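Long-range contact in fumarate lyase (Mesorhizobium sp., PDB 3C8T), which belongs to the fumarate lyase superfamily, whose members are built as elongated, mostly helical subunits that assemble into tetramers: residues 64-69 / 82-86. Numbering follows the deposited sequence.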
loop_
_atom_site.group_PDB
_atom_site.type_symbol
_atom_site.label_atom_id
_atom_site.label_comp_id
_atom_site.label_asym_id
_atom_site.label_seq_id
_atom_site.Cartn_x
_atom_site.Cartn_y
_atom_site.Cartn_z
ATOM N N PRO A 64 5.291 10.635 -37.795
ATOM C CA PRO A 64 5.677 9.256 -37.487
ATOM C C PRO A 64 4.674 8.253 -38.031
ATOM O O PRO A 64 3.494 8.567 -38.171
ATOM C CB PRO A 64 5.660 9.212 -35.964
ATOM C CG PRO A 64 4.756 10.354 -35.564
ATOM C CD PRO A 64 5.038 11.417 -36.575
ATOM N N GLU A 65 5.172 7.059 -38.334
ATOM C CA GLU A 65 4.348 5.946 -38.722
ATOM C C GLU A 65 4.077 5.115 -37.467
ATOM O O GLU A 65 4.864 4.227 -37.114
ATOM C CB GLU A 65 5.118 5.141 -39.763
ATOM C CG GLU A 65 4.283 4.665 -40.903
ATOM C CD GLU A 65 5.105 4.493 -42.164
ATOM O OE1 GLU A 65 5.834 5.448 -42.543
ATOM O OE2 GLU A 65 5.035 3.387 -42.759
ATOM N N MET A 66 2.972 5.421 -36.782
ATOM C CA MET A 66 2.697 4.906 -35.413
ATOM C C MET A 66 2.558 3.386 -35.252
ATOM O O MET A 66 3.037 2.826 -34.263
ATOM C CB MET A 66 1.507 5.626 -34.753
ATOM C CG MET A 66 1.751 7.125 -34.460
ATOM S SD MET A 66 3.058 7.567 -33.265
ATOM C CE MET A 66 2.503 6.591 -31.840
ATOM N N GLU A 67 1.912 2.726 -36.205
ATOM C CA GLU A 67 1.796 1.262 -36.169
ATOM C C GLU A 67 3.153 0.559 -36.335
ATOM O O GLU A 67 3.445 -0.399 -35.622
ATOM C CB GLU A 67 0.755 0.766 -37.217
ATOM N N ARG A 68 3.985 1.065 -37.253
ATOM C CA ARG A 68 5.374 0.599 -37.458
ATOM C C ARG A 68 6.178 0.780 -36.160
ATOM O O ARG A 68 6.888 -0.133 -35.729
ATOM C CB ARG A 68 6.023 1.381 -38.602
ATOM C CG ARG A 68 6.901 0.571 -39.567
ATOM C CD ARG A 68 7.245 1.403 -40.830
ATOM N NE ARG A 68 8.606 1.950 -40.800
ATOM C CZ ARG A 68 8.955 3.147 -41.283
ATOM N NH1 ARG A 68 8.042 3.962 -41.818
ATOM N NH2 ARG A 68 10.220 3.556 -41.219
ATOM N N LEU A 69 6.028 1.955 -35.531
ATOM C CA LEU A 69 6.651 2.255 -34.238
ATOM C C LEU A 69 6.262 1.257 -33.157
ATOM O O LEU A 69 7.132 0.718 -32.458
ATOM C CB LEU A 69 6.320 3.678 -33.775
ATOM C CG LEU A 69 7.345 4.783 -34.059
ATOM C CD1 LEU A 69 6.990 6.091 -33.357
ATOM C CD2 LEU A 69 8.739 4.323 -33.640
ATOM N N PRO A 82 13.791 3.035 -32.981
ATOM C CA PRO A 82 12.913 3.015 -34.146
ATOM C C PRO A 82 12.425 4.410 -34.546
ATOM O O PRO A 82 12.441 4.752 -35.743
ATOM C CB PRO A 82 11.731 2.146 -33.678
ATOM C CG PRO A 82 12.245 1.330 -32.600
ATOM C CD PRO A 82 13.253 2.174 -31.903
ATOM N N LEU A 83 12.015 5.230 -33.577
ATOM C CA LEU A 83 11.651 6.597 -33.932
ATOM C C LEU A 83 12.830 7.367 -34.597
ATOM O O LEU A 83 12.629 8.116 -35.577
ATOM C CB LEU A 83 11.069 7.367 -32.733
ATOM C CG LEU A 83 11.057 8.889 -32.957
ATOM C CD1 LEU A 83 9.996 9.302 -33.979
ATOM C CD2 LEU A 83 10.884 9.621 -31.623
ATOM N N VAL A 84 14.053 7.175 -34.087
ATOM C CA VAL A 84 15.235 7.840 -34.688
ATOM C C VAL A 84 15.464 7.345 -36.136
ATOM O O VAL A 84 15.806 8.126 -37.013
ATOM C CB VAL A 84 16.523 7.701 -33.788
ATOM C CG1 VAL A 84 17.782 8.125 -34.526
ATOM C CG2 VAL A 84 16.362 8.522 -32.533
ATOM N N GLU A 85 15.235 6.047 -36.367
ATOM C CA GLU A 85 15.358 5.467 -37.690
ATOM C C GLU A 85 14.345 6.126 -38.647
ATOM O O GLU A 85 14.713 6.536 -39.741
ATOM C CB GLU A 85 15.173 3.947 -37.634
ATOM C CG GLU A 85 16.338 3.164 -36.949
ATOM C CD GLU A 85 15.920 1.732 -36.494
ATOM O OE1 GLU A 85 16.467 1.209 -35.460
ATOM O OE2 GLU A 85 15.026 1.131 -37.169
ATOM N N GLN A 86 13.084 6.252 -38.231
ATOM C CA GLN A 86 12.079 6.880 -39.093
ATOM C C GLN A 86 12.475 8.338 -39.354
ATOM O O GLN A 86 12.458 8.811 -40.481
ATOM C CB GLN A 86 10.671 6.781 -38.491
ATOM C CG GLN A 86 10.065 5.355 -38.395
ATOM C CD GLN A 86 8.578 5.391 -38.060
ATOM O OE1 GLN A 86 7.913 6.394 -38.330
ATOM N NE2 GLN A 86 8.042 4.299 -37.489
#
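With chi1 at -67°, Gln86 sets CG anti to its own carbonyl carbon, and the extended chain beyond carries the terminal amide across to the backbone of Glu65, while a bend at chi3 (102°) in Arg68 lays the guanidinium over that same amide. The amide meets Glu65 through both of its ends. Glu65 N donates to Gln86 OE1 at 2.8 Å in a nearly straight bond; the donor lies in the plane of the Gln86 side-chain carbonyl, on a lone pair of OE1. In return, Gln86 NE2 donates to Glu65 O at 3.2 Å, again almost straight but tilted from the carbonyl plane of Glu65. Two bonds to a single residue fix the rotation of the amide. Glu65 occupies the N-cap position of helix 66-76, and its carbonyl oxygen takes two bonds, the helical one from Leu69 N and the one from Gln86 NE2, which joins the start of this helix to helix 80-91. Both short helices belong to the N-terminal part of the lyase fold, at one end of the elongated subunit and far from the chain centre. The Arg68 guanidinium stacks on the amide with the planes 22° apart; Gln86 CD sits 3.9 Å above the centre of the guanidinium plane, and Arg68 NH2 comes within 3.4 Å of Gln86 CG. Arg68 is steadied in this pose by a salt bridge from NH1 to Glu65 OE1, 2.8 Å, at the guanidinium edge. Leu69 covers the other face of the amide: its CG lies 3.5 Å from Gln86 NE2, and its CD2 packs on Pro82 CB at 3.7 Å and on Leu83 CB at 3.9 Å. Pro64 rests on Ile27 and Leu83 on Cys30, both of helix 23-43, and Phe62 touches the side chains of Leu83 and Gln86.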